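Local coordinates for nucleotide-binding protein, universal stress protein UspA family (Lactobacillus plantarum, PDB 3S3T) that binds ATP and, as a member of the universal stress protein family, probably serves in the cellular response to stress, though its precise function is unknown, at residues R4-V10 / H32-A38; T37-V41 / T98-Y102. One frame throughout, in Å; residues are numbered along the deposited sequence.

Interaction 1: residues R4-V10 / H32-A38; sequences RYTNILV and HQANLTA
Parallel strands joined through a helix form the beta-alpha-beta unit, and residues 4-10 and 32-38 are the paired ends of one: the axes of strand segments 7-10 and 35-38 approach to 4.7 Å, directions 19° apart, with helix 16-32 as the crossover. Arg-4 (chi1 p, chi2 t) curls its guanidinium to the end of that helix, NE and NH2 each donating to His-32 O at 2.9 Å; Gln-33, with positive phi, turns the chain into the second strand. The Tyr-5 ring lies obliquely to the His-32 ring, centroids 4.8 Å apart, and Tyr-5 OH is hydrogen-bonded to Asn-141 ND2. Thr-6 O accepts Asn-35 N at 3.0 Å, opening the parallel pattern. Asn-7 (chi1 m) pairs with Asn-35: Asn-7 OD1 receives Asn-35 ND2 at 3.0 Å, while Asn-35 OD1 is hydrogen-bonded to Asn-85 ND2. Ile-8 hydrogen-bonds either side of its pair Leu-36: Ile-8 N to Asn-35 O at 2.8 Å, Thr-37 N to Ile-8 O at 2.9 Å. A water bridges Ile-8 O and Thr-37 OG1. Leu-9 CD1 meets Thr-37 CG2 at 3.8 Å, and Val-10 N reaches Thr-37 O at 2.8 Å. Ile-8, Val-10, Leu-36 and Ala-38 share one face; the first three pack on helix 16-32, Ala-38 on helix 53-78. Backbone bonds thus fix the register, while polar side chains fasten the exposed approach.

Interaction 2: residues T37-V41 / T98-Y102; sequences TALYV and TIEDY. With ATP (adenosine-5'-triphosphate), chain I.
A helix laid across a parallel sheet meets alternate strand residues: here residues 98-102 of helix 95-105 cross residues 37-41 of strand 35-43, axes 10.1 Å apart and directions at 143°. Thr-37, Leu-39 and Val-41 point toward the helix. Thr-98 CA lies 7.2 Å from Val-41 CA, the closest CA pair; Thr-98 OG1, hydrogen-bonded to Ile-94 O, lies 3.8 Å from Val-41 CG1. Ile-99 (chi1 m, chi2 t) sets CG1 4.3 Å from Leu-39 CD2 and CD1 3.8 Å from ATP N3. Tyr-102 (chi1 t) slants back toward Thr-37: CG packs 4.1 Å from Leu-39 CD2, and OH lies 3.7 Å from Thr-37 CG2. A water, 2.9 Å from both Tyr-102 OH and Thr-37 OG1, bridges this end; Tyr-102 OH is also hydrogen-bonded to Glu-89 OE1. Val-41 reads the adenine by backbone alone, N donating to ATP N1 at 3.0 Å and O accepting ATP N6 at 2.8 Å. Mainly apolar packing, with one water bridge, joins helix to strand, leaving the strand's backbone to recognise the base.

How the interactions relate
One strand can carry contacts from the partly buried end of a sheet to a buried ligand site. Strand 35-43 serves both contacts, whose centres are 13 Å apart: interaction 1 takes its beginning, interaction 2 continues from the common residues Thr-37 and Ala-38 toward the ATP. Along the chain come 4-10, then 32-41, and much later 98-102. On the sheet, Leu-9 touches both Leu-39 and Tyr-102, so helix 95-105 packs over both strands, while helix 16-32 lies on the other face. The parallel pairing of interaction 1 probably continues from Val-10 O to Leu-39 N, 3.1 Å apart, leading the three-layer alpha/beta fold to its nucleotide pocket.

Interaction 1: residues R4-V10 / H32-A38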
# COMPACT_ATOMS: atom_id res chain seq x y z
N ARG A 4 -20.09 -14.97 -16.76
CA ARG A 4 -19.33 -14.24 -17.78
C ARG A 4 -19.30 -12.75 -17.45
O ARG A 4 -20.20 -12.23 -16.78
CB ARG A 4 -19.96 -14.38 -19.19
CG ARG A 4 -21.41 -13.90 -19.25
CD ARG A 4 -22.01 -14.04 -20.65
NE ARG A 4 -21.53 -13.03 -21.55
CZ ARG A 4 -22.13 -11.85 -21.78
NH1 ARG A 4 -23.24 -11.52 -21.17
NH2 ARG A 4 -21.56 -10.97 -22.61
N TYR A 5 -18.26 -12.07 -17.92
CA TYR A 5 -18.24 -10.62 -17.88
C TYR A 5 -19.19 -10.07 -18.91
O TYR A 5 -19.36 -10.66 -19.98
CB TYR A 5 -16.82 -10.12 -18.18
CG TYR A 5 -15.87 -10.51 -17.07
CD1 TYR A 5 -16.02 -10.00 -15.79
CD2 TYR A 5 -14.86 -11.44 -17.29
CE1 TYR A 5 -15.15 -10.36 -14.76
CE2 TYR A 5 -13.99 -11.83 -16.26
CZ TYR A 5 -14.15 -11.27 -15.00
OH TYR A 5 -13.31 -11.64 -13.98
N THR A 6 -19.81 -8.95 -18.58
CA THR A 6 -20.73 -8.28 -19.49
C THR A 6 -20.24 -6.89 -19.96
O THR A 6 -20.64 -6.44 -21.02
CB THR A 6 -22.08 -8.07 -18.82
OG1 THR A 6 -21.92 -7.16 -17.73
CG2 THR A 6 -22.67 -9.40 -18.34
N ASN A 7 -19.41 -6.21 -19.15
CA ASN A 7 -19.06 -4.81 -19.36
C ASN A 7 -17.69 -4.52 -18.77
O ASN A 7 -17.59 -4.31 -17.56
CB ASN A 7 -20.10 -3.90 -18.68
CG ASN A 7 -21.45 -3.96 -19.35
OD1 ASN A 7 -21.66 -3.29 -20.35
ND2 ASN A 7 -22.37 -4.75 -18.81
N ILE A 8 -16.66 -4.52 -19.60
CA ILE A 8 -15.26 -4.39 -19.18
C ILE A 8 -14.74 -2.97 -19.39
O ILE A 8 -15.06 -2.34 -20.39
CB ILE A 8 -14.37 -5.38 -19.98
CG1 ILE A 8 -14.87 -6.83 -19.82
CG2 ILE A 8 -12.85 -5.31 -19.57
CD1 ILE A 8 -14.20 -7.85 -20.75
N LEU A 9 -13.93 -2.49 -18.44
CA LEU A 9 -13.30 -1.20 -18.50
C LEU A 9 -11.80 -1.41 -18.53
O LEU A 9 -11.26 -2.21 -17.75
CB LEU A 9 -13.66 -0.35 -17.26
CG LEU A 9 -13.09 1.08 -17.24
CD1 LEU A 9 -13.60 1.97 -18.37
CD2 LEU A 9 -13.45 1.71 -15.91
N VAL A 10 -11.15 -0.77 -19.49
CA VAL A 10 -9.70 -0.79 -19.56
C VAL A 10 -9.18 0.67 -19.56
O VAL A 10 -9.15 1.32 -20.58
CB VAL A 10 -9.14 -1.64 -20.72
CG1 VAL A 10 -9.66 -1.21 -22.10
CG2 VAL A 10 -7.61 -1.61 -20.64
N HIS A 32 -15.75 -13.44 -23.70
CA HIS A 32 -16.96 -13.32 -22.91
C HIS A 32 -18.07 -12.65 -23.71
O HIS A 32 -19.22 -12.52 -23.25
CB HIS A 32 -16.65 -12.51 -21.65
CG HIS A 32 -15.83 -13.25 -20.65
ND1 HIS A 32 -16.37 -13.79 -19.50
CD2 HIS A 32 -14.51 -13.52 -20.60
CE1 HIS A 32 -15.42 -14.38 -18.80
NE2 HIS A 32 -14.28 -14.25 -19.46
N GLN A 33 -17.71 -12.22 -24.92
CA GLN A 33 -18.56 -11.39 -25.76
C GLN A 33 -19.12 -10.21 -24.97
O GLN A 33 -20.32 -9.95 -24.97
CB GLN A 33 -19.65 -12.23 -26.42
CG GLN A 33 -19.07 -13.18 -27.47
CD GLN A 33 -18.64 -12.47 -28.72
OE1 GLN A 33 -19.46 -12.09 -29.54
NE2 GLN A 33 -17.36 -12.28 -28.90
N ALA A 34 -18.21 -9.52 -24.30
CA ALA A 34 -18.55 -8.43 -23.39
C ALA A 34 -18.43 -7.09 -24.07
O ALA A 34 -17.70 -6.93 -25.03
CB ALA A 34 -17.68 -8.50 -22.14
N ASN A 35 -19.16 -6.11 -23.57
CA ASN A 35 -18.93 -4.75 -24.01
C ASN A 35 -17.57 -4.33 -23.46
O ASN A 35 -17.15 -4.79 -22.37
CB ASN A 35 -20.04 -3.80 -23.56
CG ASN A 35 -21.42 -4.22 -24.06
OD1 ASN A 35 -21.60 -4.58 -25.22
ND2 ASN A 35 -22.39 -4.17 -23.17
N LEU A 36 -16.84 -3.51 -24.23
CA LEU A 36 -15.53 -3.03 -23.85
C LEU A 36 -15.49 -1.52 -23.93
O LEU A 36 -15.98 -0.95 -24.89
CB LEU A 36 -14.44 -3.67 -24.73
CG LEU A 36 -12.97 -3.35 -24.41
CD1 LEU A 36 -12.63 -3.70 -22.98
CD2 LEU A 36 -12.04 -4.07 -25.40
N THR A 37 -14.95 -0.87 -22.87
CA THR A 37 -14.72 0.57 -22.89
C THR A 37 -13.24 0.85 -22.55
O THR A 37 -12.76 0.38 -21.52
CB THR A 37 -15.58 1.27 -21.83
OG1 THR A 37 -16.96 1.10 -22.18
CG2 THR A 37 -15.25 2.80 -21.74
N ALA A 38 -12.53 1.58 -23.43
CA ALA A 38 -11.19 2.14 -23.12
C ALA A 38 -11.33 3.58 -22.65
O ALA A 38 -12.06 4.39 -23.25
CB ALA A 38 -10.27 2.05 -24.30
O HOH W 1 -17.74 -1.39 -21.48

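Interaction 2: residues T37-V41 / T98-Y102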
# COMPACT_ATOMS: atom_id res chain seq x y z
N THR A 37 -14.95 -0.87 -22.87
CA THR A 37 -14.72 0.57 -22.89
C THR A 37 -13.24 0.85 -22.55
O THR A 37 -12.76 0.38 -21.52
CB THR A 37 -15.58 1.27 -21.83
OG1 THR A 37 -16.96 1.10 -22.18
CG2 THR A 37 -15.25 2.80 -21.74
N ALA A 38 -12.53 1.58 -23.43
CA ALA A 38 -11.19 2.14 -23.12
C ALA A 38 -11.33 3.58 -22.65
O ALA A 38 -12.06 4.39 -23.25
CB ALA A 38 -10.27 2.05 -24.30
N LEU A 39 -10.67 3.89 -21.52
CA LEU A 39 -10.80 5.20 -20.88
C LEU A 39 -9.41 5.80 -20.68
O LEU A 39 -8.60 5.21 -19.98
CB LEU A 39 -11.48 5.07 -19.53
CG LEU A 39 -11.45 6.27 -18.56
CD1 LEU A 39 -12.22 7.55 -19.14
CD2 LEU A 39 -12.04 5.86 -17.26
N TYR A 40 -9.14 6.94 -21.30
CA TYR A 40 -7.92 7.73 -21.00
C TYR A 40 -8.29 8.93 -20.16
O TYR A 40 -9.15 9.74 -20.55
CB TYR A 40 -7.27 8.19 -22.30
CG TYR A 40 -5.93 8.89 -22.14
CD1 TYR A 40 -5.83 10.20 -21.66
CD2 TYR A 40 -4.74 8.24 -22.49
CE1 TYR A 40 -4.59 10.81 -21.49
CE2 TYR A 40 -3.49 8.88 -22.37
CZ TYR A 40 -3.42 10.12 -21.87
OH TYR A 40 -2.18 10.69 -21.77
N VAL A 41 -7.65 9.09 -19.01
CA VAL A 41 -7.88 10.28 -18.19
C VAL A 41 -6.77 11.31 -18.33
O VAL A 41 -5.61 11.04 -18.03
CB VAL A 41 -8.09 9.93 -16.71
CG1 VAL A 41 -8.59 11.21 -15.93
CG2 VAL A 41 -9.12 8.82 -16.56
N THR A 98 -11.00 9.20 -11.15
CA THR A 98 -11.89 9.19 -12.27
C THR A 98 -12.26 7.77 -12.68
O THR A 98 -13.39 7.50 -13.08
CB THR A 98 -11.30 9.99 -13.46
OG1 THR A 98 -11.04 11.35 -13.03
CG2 THR A 98 -12.26 10.01 -14.67
N ILE A 99 -11.28 6.88 -12.62
CA ILE A 99 -11.46 5.47 -12.93
C ILE A 99 -12.42 4.84 -11.91
O ILE A 99 -13.40 4.19 -12.28
CB ILE A 99 -10.08 4.72 -12.94
CG1 ILE A 99 -9.23 5.14 -14.15
CG2 ILE A 99 -10.33 3.19 -12.93
CD1 ILE A 99 -7.74 4.79 -14.03
N GLU A 100 -12.17 5.08 -10.64
CA GLU A 100 -13.09 4.62 -9.58
C GLU A 100 -14.51 5.14 -9.85
O GLU A 100 -15.50 4.36 -9.80
CB GLU A 100 -12.60 5.12 -8.20
CG GLU A 100 -13.53 4.89 -7.05
CD GLU A 100 -13.05 5.51 -5.75
OE1 GLU A 100 -12.17 6.36 -5.74
OE2 GLU A 100 -13.61 5.15 -4.72
N ASP A 101 -14.62 6.44 -10.11
CA ASP A 101 -15.91 7.09 -10.25
C ASP A 101 -16.61 6.51 -11.47
O ASP A 101 -17.83 6.34 -11.48
CB ASP A 101 -15.77 8.61 -10.38
CG ASP A 101 -15.42 9.27 -9.06
OD1 ASP A 101 -15.50 8.62 -7.98
OD2 ASP A 101 -15.07 10.45 -9.09
N TYR A 102 -15.84 6.23 -12.52
CA TYR A 102 -16.39 5.73 -13.74
C TYR A 102 -17.04 4.37 -13.48
O TYR A 102 -18.15 4.11 -13.93
CB TYR A 102 -15.32 5.63 -14.84
CG TYR A 102 -15.93 5.44 -16.21
CD1 TYR A 102 -16.15 6.52 -17.05
CD2 TYR A 102 -16.29 4.17 -16.67
CE1 TYR A 102 -16.71 6.36 -18.30
CE2 TYR A 102 -16.85 4.00 -17.93
CZ TYR A 102 -17.07 5.11 -18.73
OH TYR A 102 -17.64 4.93 -19.97
PG ATP I . 2.91 6.13 -10.52
O1G ATP I . 1.91 7.01 -11.23
O2G ATP I . 4.24 6.79 -10.35
O3G ATP I . 2.45 5.54 -9.20
PB ATP I . 3.08 4.59 -13.02
O1B ATP I . 4.25 3.78 -13.50
O2B ATP I . 2.72 5.83 -13.76
O3B ATP I . 3.31 4.88 -11.46
PA ATP I . 0.28 3.84 -12.87
O1A ATP I . -0.07 5.29 -13.02
O2A ATP I . -0.26 3.18 -11.67
O3A ATP I . 1.84 3.55 -12.96
O5' ATP I . -0.32 3.11 -14.22
C5' ATP I . -0.74 1.75 -14.13
C4' ATP I . -1.93 1.51 -15.07
O4' ATP I . -2.93 2.42 -14.63
C3' ATP I . -1.67 1.87 -16.52
O3' ATP I . -1.04 0.82 -17.24
C2' ATP I . -3.07 2.21 -16.95
O2' ATP I . -3.75 0.98 -17.18
C1' ATP I . -3.67 2.92 -15.73
N9 ATP I . -3.55 4.37 -15.83
C8 ATP I . -2.54 5.16 -15.35
N7 ATP I . -2.77 6.46 -15.66
C5 ATP I . -3.92 6.49 -16.33
C6 ATP I . -4.71 7.54 -16.97
N6 ATP I . -4.27 8.81 -16.89
N1 ATP I . -5.88 7.18 -17.60
C2 ATP I . -6.27 5.90 -17.64
N3 ATP I . -5.58 4.87 -17.12
C4 ATP I . -4.43 5.12 -16.46
O HOH W 2 -18.89 2.40 -20.53